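Local atomic coordinates of putative transcriptional regulator protein (Vibrio parahaemolyticus, PDB entry 3ER6), a protein that probably acts as a DNA-binding transcription factor of the AraC type, this chain being its DJ-1/PfpI-like part without the helix-turn-helix region. Residues I30-A35 and F43-V48; A67-F72 and D94-D99; G108-A113 and E181-K186. The protein carries 1 engineered substitution. All coordinates share one frame; numbering follows the deposited sequence.

Contact 1. Residues I30-A35 and F43-V48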
loop_
_atom_site.group_PDB
_atom_site.type_symbol
_atom_site.label_atom_id
_atom_site.label_comp_id
_atom_site.label_asym_id
_atom_site.label_seq_id
_atom_site.Cartn_x
_atom_site.Cartn_y
_atom_site.Cartn_z
ATOM N N ILE A 30 -7.332 3.537 3.251
ATOM C CA ILE A 30 -8.691 3.001 3.055
ATOM C C ILE A 30 -9.565 3.429 4.236
ATOM O O ILE A 30 -10.660 3.914 4.055
ATOM C CB ILE A 30 -8.705 1.416 2.919
ATOM C CG1 ILE A 30 -7.979 0.982 1.631
ATOM C CG2 ILE A 30 -10.210 0.807 2.951
ATOM C CD1 ILE A 30 -7.596 -0.491 1.585
ATOM N N LEU A 31 -9.120 3.162 5.460
ATOM C CA LEU A 31 -9.911 3.591 6.616
ATOM C C LEU A 31 -10.297 5.082 6.622
ATOM O O LEU A 31 -11.484 5.415 6.913
ATOM C CB LEU A 31 -9.231 3.179 7.924
ATOM C CG LEU A 31 -9.123 1.630 8.079
ATOM C CD1 LEU A 31 -8.368 1.352 9.381
ATOM C CD2 LEU A 31 -10.485 0.820 7.988
ATOM N N GLU A 32 -9.334 5.995 6.381
ATOM C CA GLU A 32 -9.682 7.441 6.368
ATOM C C GLU A 32 -10.632 7.829 5.212
ATOM O O GLU A 32 -11.566 8.667 5.402
ATOM C CB GLU A 32 -8.447 8.343 6.339
ATOM C CG GLU A 32 -7.645 8.173 7.637
ATOM C CD GLU A 32 -6.647 9.290 7.842
ATOM O OE1 GLU A 32 -6.491 10.137 6.929
ATOM O OE2 GLU A 32 -6.007 9.305 8.932
ATOM N N THR A 33 -10.396 7.255 4.038
ATOM C CA THR A 33 -11.309 7.454 2.910
ATOM C C THR A 33 -12.756 7.087 3.266
ATOM O O THR A 33 -13.678 7.814 2.953
ATOM C CB THR A 33 -10.786 6.730 1.608
ATOM O OG1 THR A 33 -9.459 7.236 1.319
ATOM C CG2 THR A 33 -11.743 6.976 0.392
ATOM N N ALA A 34 -12.940 5.942 3.913
ATOM C CA ALA A 34 -14.278 5.492 4.347
ATOM C C ALA A 34 -14.863 6.439 5.412
ATOM O O ALA A 34 -16.064 6.754 5.383
ATOM C CB ALA A 34 -14.156 4.109 4.914
ATOM N N ALA A 35 -14.032 6.897 6.332
ATOM C CA ALA A 35 -14.494 7.885 7.318
ATOM C C ALA A 35 -15.005 9.167 6.599
ATOM O O ALA A 35 -16.028 9.787 7.006
ATOM C CB ALA A 35 -13.362 8.212 8.311
ATOM N N PHE A 43 -12.325 10.874 13.557
ATOM C CA PHE A 43 -11.538 9.686 13.246
ATOM C C PHE A 43 -10.076 10.112 13.303
ATOM O O PHE A 43 -9.691 11.077 12.618
ATOM C CB PHE A 43 -11.910 9.179 11.845
ATOM C CG PHE A 43 -11.403 7.776 11.543
ATOM C CD1 PHE A 43 -12.006 6.660 12.124
ATOM C CD2 PHE A 43 -10.352 7.582 10.680
ATOM C CE1 PHE A 43 -11.563 5.346 11.844
ATOM C CE2 PHE A 43 -9.896 6.286 10.382
ATOM C CZ PHE A 43 -10.492 5.169 10.993
ATOM N N MET A 44 -9.286 9.463 14.162
ATOM C CA MET A 44 -7.878 9.814 14.298
ATOM C C MET A 44 -6.986 8.602 14.147
ATOM O O MET A 44 -7.216 7.554 14.777
ATOM C CB MET A 44 -7.535 10.597 15.580
ATOM C CG MET A 44 -8.489 10.503 16.765
ATOM S SD MET A 44 -8.209 11.836 18.036
ATOM C CE MET A 44 -7.556 13.081 16.907
ATOM N N THR A 45 -5.987 8.721 13.286
ATOM C CA THR A 45 -5.042 7.608 13.084
ATOM C C THR A 45 -3.598 8.007 13.414
ATOM O O THR A 45 -3.230 9.200 13.324
ATOM C CB THR A 45 -5.109 7.047 11.635
ATOM O OG1 THR A 45 -4.514 7.984 10.748
ATOM C CG2 THR A 45 -6.590 6.813 11.190
ATOM N N HIS A 46 -2.786 7.036 13.829
ATOM C CA HIS A 46 -1.390 7.321 14.197
ATOM C C HIS A 46 -0.506 6.186 13.766
ATOM O O HIS A 46 -0.756 5.053 14.160
ATOM C CB HIS A 46 -1.225 7.510 15.738
ATOM C CG HIS A 46 -2.244 8.426 16.350
ATOM N ND1 HIS A 46 -1.994 9.758 16.575
ATOM C CD2 HIS A 46 -3.521 8.202 16.764
ATOM C CE1 HIS A 46 -3.063 10.325 17.105
ATOM N NE2 HIS A 46 -4.004 9.401 17.241
ATOM N N VAL A 47 0.509 6.475 12.957
ATOM C CA VAL A 47 1.580 5.504 12.748
ATOM C C VAL A 47 2.600 5.572 13.884
ATOM O O VAL A 47 3.072 6.659 14.246
ATOM C CB VAL A 47 2.268 5.720 11.369
ATOM C CG1 VAL A 47 3.511 4.881 11.236
ATOM C CG2 VAL A 47 1.231 5.416 10.207
ATOM N N VAL A 48 2.948 4.422 14.426
ATOM C CA VAL A 48 4.012 4.282 15.439
ATOM C C VAL A 48 5.011 3.203 15.044
ATOM O O VAL A 48 4.676 2.286 14.279
ATOM C CB VAL A 48 3.463 3.952 16.870
ATOM C CG1 VAL A 48 2.620 5.138 17.368
ATOM C CG2 VAL A 48 2.679 2.616 16.864
#
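Thr45 OG1 gives its hydrogen to Glu32 OE2 at 2.7 Å, the one hydrogen bond between helix segment 30-35 and strand 43-48. The hydroxyl reaches the carboxylate oxygen on its anti side, 23° out of the carboxylate plane. The first torsion of Thr45 sets OG1 between the backbone N and the carbonyl carbon and turns it to the helix; the Glu32 chain, extended beyond CG, comes from the opposite direction to meet it. Thr45 CG2 lies alongside the same chain, 3.9 Å from Glu32 CG.

Next to this polar pair the Phe43 ring points to the helix and is touched by three of its residues. Ala35 CB sits over one face, 4.2 Å from the ring centroid and 28° off the normal, a CH-pi contact. Glu32 CG stands at the ring edge near its plane, 4.0 Å from Phe43 CE2, while the carboxylate is steeply turned to the ring. Leu31 CB approaches Phe43 CZ obliquely at 3.9 Å.

Helix and strand run nearly antiparallel (168°), as expected within the beta-alpha-beta unit of strand 9-14, helix 22-37 and strand 43-48. The other oxygen, Glu32 OE1, forms a salt bridge with Arg58 of the second subunit. Held at both oxygens, the carboxylate is fixed in its rotation and probably kept ionised, coupling this crossover to the dimer interface.

Contact 2. Residues A67-F72 and D94-D99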
loop_
_atom_site.group_PDB
_atom_site.type_symbol
_atom_site.label_atom_id
_atom_site.label_comp_id
_atom_site.label_asym_id
_atom_site.label_seq_id
_atom_site.Cartn_x
_atom_site.Cartn_y
_atom_site.Cartn_z
ATOM N N ALA A 67 4.005 10.384 16.965
ATOM C CA ALA A 67 3.521 9.895 18.246
ATOM C C ALA A 67 4.374 8.699 18.613
ATOM O O ALA A 67 4.917 8.028 17.718
ATOM C CB ALA A 67 2.045 9.527 18.122
ATOM N N GLN A 68 4.499 8.442 19.922
ATOM C CA GLN A 68 5.159 7.232 20.473
ATOM C C GLN A 68 4.096 6.192 20.864
ATOM O O GLN A 68 3.022 6.564 21.351
ATOM C CB GLN A 68 6.014 7.620 21.701
ATOM C CG GLN A 68 7.171 8.561 21.327
ATOM C CD GLN A 68 8.200 8.723 22.447
ATOM O OE1 GLN A 68 7.806 8.818 23.597
ATOM N NE2 GLN A 68 9.516 8.764 22.108
ATOM N N TRP A 69 4.380 4.911 20.640
ATOM C CA TRP A 69 3.395 3.868 20.980
ATOM C C TRP A 69 3.022 3.895 22.468
ATOM O O TRP A 69 1.862 3.615 22.821
ATOM C CB TRP A 69 3.855 2.480 20.535
ATOM C CG TRP A 69 5.131 1.899 21.160
ATOM C CD1 TRP A 69 6.402 1.930 20.637
ATOM C CD2 TRP A 69 5.239 1.195 22.409
ATOM N NE1 TRP A 69 7.271 1.304 21.475
ATOM C CE2 TRP A 69 6.596 0.829 22.564
ATOM C CE3 TRP A 69 4.315 0.828 23.397
ATOM C CZ2 TRP A 69 7.056 0.090 23.673
ATOM C CZ3 TRP A 69 4.767 0.112 24.511
ATOM C CH2 TRP A 69 6.123 -0.215 24.656
ATOM N N GLN A 70 3.982 4.277 23.314
ATOM C CA GLN A 70 3.773 4.353 24.771
ATOM C C GLN A 70 2.744 5.425 25.153
ATOM O O GLN A 70 2.155 5.352 26.213
ATOM C CB GLN A 70 5.102 4.606 25.559
ATOM C CG GLN A 70 6.141 3.528 25.538
ATOM C CD GLN A 70 7.116 3.671 24.388
ATOM O OE1 GLN A 70 6.788 4.329 23.375
ATOM N NE2 GLN A 70 8.299 3.010 24.487
ATOM N N SER A 71 2.464 6.402 24.288
ATOM C CA SER A 71 1.422 7.392 24.621
ATOM C C SER A 71 -0.010 6.872 24.500
ATOM O O SER A 71 -0.948 7.597 24.818
ATOM C CB SER A 71 1.554 8.639 23.733
ATOM O OG SER A 71 2.840 9.203 23.867
ATOM N N PHE A 72 -0.198 5.648 24.021
ATOM C CA PHE A 72 -1.535 5.126 23.795
ATOM C C PHE A 72 -1.890 4.064 24.828
ATOM O O PHE A 72 -1.359 2.980 24.799
ATOM C CB PHE A 72 -1.689 4.608 22.335
ATOM C CG PHE A 72 -1.449 5.690 21.303
ATOM C CD1 PHE A 72 -2.399 6.658 21.062
ATOM C CD2 PHE A 72 -0.257 5.756 20.602
ATOM C CE1 PHE A 72 -2.175 7.703 20.170
ATOM C CE2 PHE A 72 -0.024 6.760 19.685
ATOM C CZ PHE A 72 -0.956 7.752 19.455
ATOM N N ASP A 94 10.840 -5.834 20.870
ATOM C CA ASP A 94 10.845 -5.421 22.270
ATOM C C ASP A 94 9.743 -6.153 23.060
ATOM O O ASP A 94 8.580 -6.071 22.733
ATOM C CB ASP A 94 10.604 -3.897 22.271
ATOM C CG ASP A 94 10.774 -3.251 23.614
ATOM O OD1 ASP A 94 10.925 -3.941 24.646
ATOM O OD2 ASP A 94 10.681 -1.997 23.608
ATOM N N PRO A 95 10.109 -6.855 24.137
ATOM C CA PRO A 95 9.071 -7.502 24.978
ATOM C C PRO A 95 8.010 -6.553 25.523
ATOM O O PRO A 95 6.855 -6.958 25.731
ATOM C CB PRO A 95 9.863 -8.062 26.154
ATOM C CG PRO A 95 11.290 -7.672 25.951
ATOM C CD PRO A 95 11.481 -7.209 24.545
ATOM N N ALA A 96 8.398 -5.323 25.843
ATOM C CA ALA A 96 7.434 -4.330 26.308
ATOM C C ALA A 96 6.359 -4.050 25.249
ATOM O O ALA A 96 5.216 -3.704 25.578
ATOM C CB ALA A 96 8.121 -3.063 26.718
ATOM N N LEU A 97 6.738 -4.211 23.984
ATOM C CA LEU A 97 5.785 -4.015 22.884
ATOM C C LEU A 97 4.814 -5.207 22.845
ATOM O O LEU A 97 3.619 -5.008 22.645
ATOM C CB LEU A 97 6.525 -3.861 21.571
ATOM C CG LEU A 97 5.883 -3.160 20.374
ATOM C CD1 LEU A 97 5.287 -1.727 20.676
ATOM C CD2 LEU A 97 6.954 -3.029 19.324
ATOM N N PHE A 98 5.319 -6.440 23.031
ATOM C CA PHE A 98 4.402 -7.573 23.227
ATOM C C PHE A 98 3.472 -7.344 24.410
ATOM O O PHE A 98 2.311 -7.704 24.344
ATOM C CB PHE A 98 5.156 -8.901 23.416
ATOM C CG PHE A 98 5.556 -9.538 22.143
ATOM C CD1 PHE A 98 4.592 -10.141 21.339
ATOM C CD2 PHE A 98 6.867 -9.521 21.724
ATOM C CE1 PHE A 98 4.954 -10.760 20.127
ATOM C CE2 PHE A 98 7.240 -10.113 20.526
ATOM C CZ PHE A 98 6.269 -10.741 19.712
ATOM N N ASP A 99 3.978 -6.766 25.512
ATOM C CA ASP A 99 3.119 -6.544 26.659
ATOM C C ASP A 99 2.032 -5.561 26.276
ATOM O O ASP A 99 0.896 -5.726 26.633
ATOM C CB ASP A 99 3.894 -5.989 27.880
ATOM C CG ASP A 99 4.889 -7.006 28.469
ATOM O OD1 ASP A 99 4.724 -8.216 28.213
ATOM O OD2 ASP A 99 5.855 -6.585 29.168
#
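Trp69 and Leu97 mark the nearest backbone approach, with CA atoms 8.5 Å apart, so side chains must bridge the gap between loop segment 67-72 and the start of helix 95-106. Residues 69-71 form a short 3-10 turn, supported by the bonds from Ser71 N to Gln68 O and from Phe72 N to Trp69 O. Across from it, Asp94 is the N-cap: its OD1 accepts from Ala96 N at 3.1 Å, with the donor above the carboxylate plane, and its backbone O receives both Leu97 N and Phe98 N.

The indole of Trp69 carries the contact. Leu97 CD1 lies over the five-membered ring, 3.4 Å from its centroid and only 12° off the normal, a close CH-pi contact in which a single methyl covers the ring centre. Leu97 chi1 of -158° places CG opposite the backbone N, from where the CD1 branch reaches the indole. On the opposite face Gln70 CD stands 3.4 Å above the ring plane, so the indole is sandwiched between a methyl and an amide. The six-membered ring extends to the first helical turn, bringing Trp69 CH2 within 4.0 Å of Ala96 CB. Asp94 OD2 is a more distant neighbour at the ring edge, its carboxylate turned 81° to the indole.

Trp69 NE1 donates to Pro50 O, which fixes the rotation of the ring. Further in, the indole meets Trp100 of helix 95-106 and packs on Val48 at the end of strand 43-48. Phe72 also rests on Val48 and reaches strand 9-14, while Phe98 turns to helix 117-124; the contact thus joins the loop before strand 77-80 to a helix flanking the central sheet.

Contact 3. Residues G108-A113 and E181-K186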
loop_
_atom_site.group_PDB
_atom_site.type_symbol
_atom_site.label_atom_id
_atom_site.label_comp_id
_atom_site.label_asym_id
_atom_site.label_seq_id
_atom_site.Cartn_x
_atom_site.Cartn_y
_atom_site.Cartn_z
ATOM N N GLY A 108 -9.916 -5.046 25.078
ATOM C CA GLY A 108 -10.994 -4.994 24.094
ATOM C C GLY A 108 -10.731 -4.249 22.786
ATOM O O GLY A 108 -11.643 -4.098 21.963
ATOM N N SER A 109 -9.497 -3.790 22.579
ATOM C CA SER A 109 -9.118 -3.191 21.276
ATOM C C SER A 109 -9.369 -4.198 20.164
ATOM O O SER A 109 -9.132 -5.393 20.358
ATOM C CB SER A 109 -7.596 -2.826 21.286
ATOM O OG SER A 109 -7.393 -1.703 22.148
ATOM N N LYS A 110 -9.842 -3.770 18.992
ATOM C CA LYS A 110 -9.744 -4.673 17.841
ATOM C C LYS A 110 -8.280 -4.780 17.421
ATOM O O LYS A 110 -7.584 -3.752 17.398
ATOM C CB LYS A 110 -10.602 -4.221 16.655
ATOM C CG LYS A 110 -12.098 -4.236 16.942
ATOM C CD LYS A 110 -12.854 -3.656 15.721
ATOM C CE LYS A 110 -14.336 -3.588 15.990
ATOM N NZ LYS A 110 -14.786 -4.915 16.452
ATOM N N ILE A 111 -7.792 -6.005 17.141
ATOM C CA ILE A 111 -6.398 -6.232 16.747
ATOM C C ILE A 111 -6.396 -6.733 15.304
ATOM O O ILE A 111 -6.911 -7.829 14.971
ATOM C CB ILE A 111 -5.660 -7.265 17.646
ATOM C CG1 ILE A 111 -5.893 -7.033 19.155
ATOM C CG2 ILE A 111 -4.144 -7.379 17.309
ATOM C CD1 ILE A 111 -5.356 -5.625 19.697
ATOM N N VAL A 112 -5.791 -5.956 14.415
ATOM C CA VAL A 112 -5.824 -6.293 12.987
ATOM C C VAL A 112 -4.382 -6.570 12.596
ATOM O O VAL A 112 -3.526 -5.682 12.728
ATOM C CB VAL A 112 -6.342 -5.091 12.117
ATOM C CG1 VAL A 112 -6.352 -5.518 10.632
ATOM C CG2 VAL A 112 -7.758 -4.584 12.573
ATOM N N ALA A 113 -4.088 -7.785 12.152
ATOM C CA ALA A 113 -2.723 -8.184 11.867
ATOM C C ALA A 113 -2.674 -8.512 10.388
ATOM O O ALA A 113 -3.514 -9.292 9.908
ATOM C CB ALA A 113 -2.311 -9.440 12.696
ATOM N N GLU A 181 -17.675 -1.648 7.902
ATOM C CA GLU A 181 -19.104 -1.874 8.091
ATOM C C GLU A 181 -19.480 -1.806 9.588
ATOM O O GLU A 181 -20.469 -1.204 9.960
ATOM C CB GLU A 181 -19.531 -3.205 7.462
ATOM C CG GLU A 181 -20.980 -3.427 7.646
ATOM C CD GLU A 181 -21.480 -4.634 6.893
ATOM O OE1 GLU A 181 -20.754 -5.152 6.014
ATOM O OE2 GLU A 181 -22.610 -5.045 7.199
ATOM N N GLU A 182 -18.649 -2.386 10.430
ATOM C CA GLU A 182 -18.855 -2.325 11.894
ATOM C C GLU A 182 -19.014 -0.930 12.438
ATOM O O GLU A 182 -19.916 -0.702 13.245
ATOM C CB GLU A 182 -17.708 -3.017 12.625
ATOM C CG GLU A 182 -17.764 -4.485 12.387
ATOM C CD GLU A 182 -16.876 -5.271 13.337
ATOM O OE1 GLU A 182 -17.062 -5.112 14.585
ATOM O OE2 GLU A 182 -16.028 -6.055 12.809
ATOM N N TYR A 183 -18.154 0.008 12.027
ATOM C CA TYR A 183 -18.226 1.355 12.606
ATOM C C TYR A 183 -19.137 2.309 11.892
ATOM O O TYR A 183 -19.713 3.195 12.539
ATOM C CB TYR A 183 -16.832 1.968 12.677
ATOM C CG TYR A 183 -15.987 1.307 13.741
ATOM C CD1 TYR A 183 -16.170 1.629 15.094
ATOM C CD2 TYR A 183 -15.032 0.374 13.407
ATOM C CE1 TYR A 183 -15.404 1.031 16.077
ATOM C CE2 TYR A 183 -14.239 -0.252 14.400
ATOM C CZ TYR A 183 -14.445 0.083 15.738
ATOM O OH TYR A 183 -13.673 -0.500 16.739
ATOM N N PHE A 184 -19.225 2.157 10.558
ATOM C CA PHE A 184 -19.877 3.139 9.713
ATOM C C PHE A 184 -21.121 2.608 8.974
ATOM O O PHE A 184 -21.900 3.392 8.428
ATOM C CB PHE A 184 -18.882 3.740 8.694
ATOM C CG PHE A 184 -17.698 4.392 9.318
ATOM C CD1 PHE A 184 -17.864 5.452 10.212
ATOM C CD2 PHE A 184 -16.412 3.970 9.020
ATOM C CE1 PHE A 184 -16.775 6.068 10.804
ATOM C CE2 PHE A 184 -15.311 4.597 9.608
ATOM C CZ PHE A 184 -15.486 5.641 10.497
ATOM N N GLY A 185 -21.304 1.296 8.923
ATOM C CA GLY A 185 -22.487 0.745 8.307
ATOM C C GLY A 185 -22.331 0.288 6.864
ATOM O O GLY A 185 -21.262 0.454 6.233
ATOM N N LYS A 186 -23.415 -0.239 6.320
ATOM C CA LYS A 186 -23.362 -0.919 5.033
ATOM C C LYS A 186 -23.044 -0.033 3.837
ATOM O O LYS A 186 -22.238 -0.397 2.956
ATOM C CB LYS A 186 -24.672 -1.679 4.742
ATOM C CG LYS A 186 -24.634 -3.119 5.205
ATOM C CD LYS A 186 -25.873 -3.933 4.725
ATOM C CE LYS A 186 -27.124 -3.637 5.609
ATOM N NZ LYS A 186 -27.038 -4.348 6.939
#
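Lys110 NZ and Glu182 OE1 form a salt bridge at 3.0 Å between the start of strand 110-114 and the last turn of helix 173-184. The ammonium meets the oxygen from above the carboxylate plane, 35° out of it. The two side chains come from opposite directions, and the bend at the end of the lysine (chi4 -52°), whose chain is extended from CA to CE, swings NZ to the carboxylate.

Tyr183 supplies the second element of the first shell. Its side chain and that of Lys110 slide past each other in opposite directions, leaving the phenol end against the lysine methylenes: Tyr183 OH is 3.2 Å from Lys110 CE and 3.4 Å from CD. The approach to the ring is oblique, with Lys110 CE 3.7 Å from Tyr183 CE2. On the lysine side this contact is made by methylene carbons, while NZ turns to Glu182 and to partners beyond the two segments.

Outside this pair, Tyr164 ties the polar group together, since its OH is hydrogen-bonded to both Lys110 NZ and Glu182 OE2. Asn162 OD1 is a further partner of the ammonium. Three groups therefore grip NZ, and both glutamate oxygens are engaged, which would favour the charged forms of the two side chains although the contact lies at the surface.

Backbone turns frame both segments. Gly108, with phi 102°, closes the preceding helix in a Schellman motif and leads into the strand; Gly185, also at positive phi, ends helix 173-184 and is the N-cap of helix 186-195. Strand 110-114 pairs with strands 77-80 and 163-166 in the central sheet, and helix 173-184 packs on it through Val175 and Met176 against Val112, while helix 117-124 meets Ile111 and Ala113.

Overall arrangement
Contacts 1 and 3 reach the same central sheet, whereas contact 2 joins a loop to a helix beside it. The centres of contacts 1 and 3 are 12 Å apart, and they touch through aromatic packing: Phe184 CZ lies 4.0 Å from Phe43 CD1 and also 4.0 Å from Ala35 CB, bringing helix 173-184 beside helix 22-37. Contact 1 meets contact 2 along the C-terminal half of strand 43-48, where His46 CG is 3.4 Å from Phe72 CZ and Val48 CG1 is 3.7 Å from Trp69 N; their centres are 19 Å apart. Contacts 2 and 3 do not touch, with nearest atoms about 8 Å apart, but helix 95-106 and strand 110-114 follow each other through a short turn. Contact 1 alone reaches the second subunit.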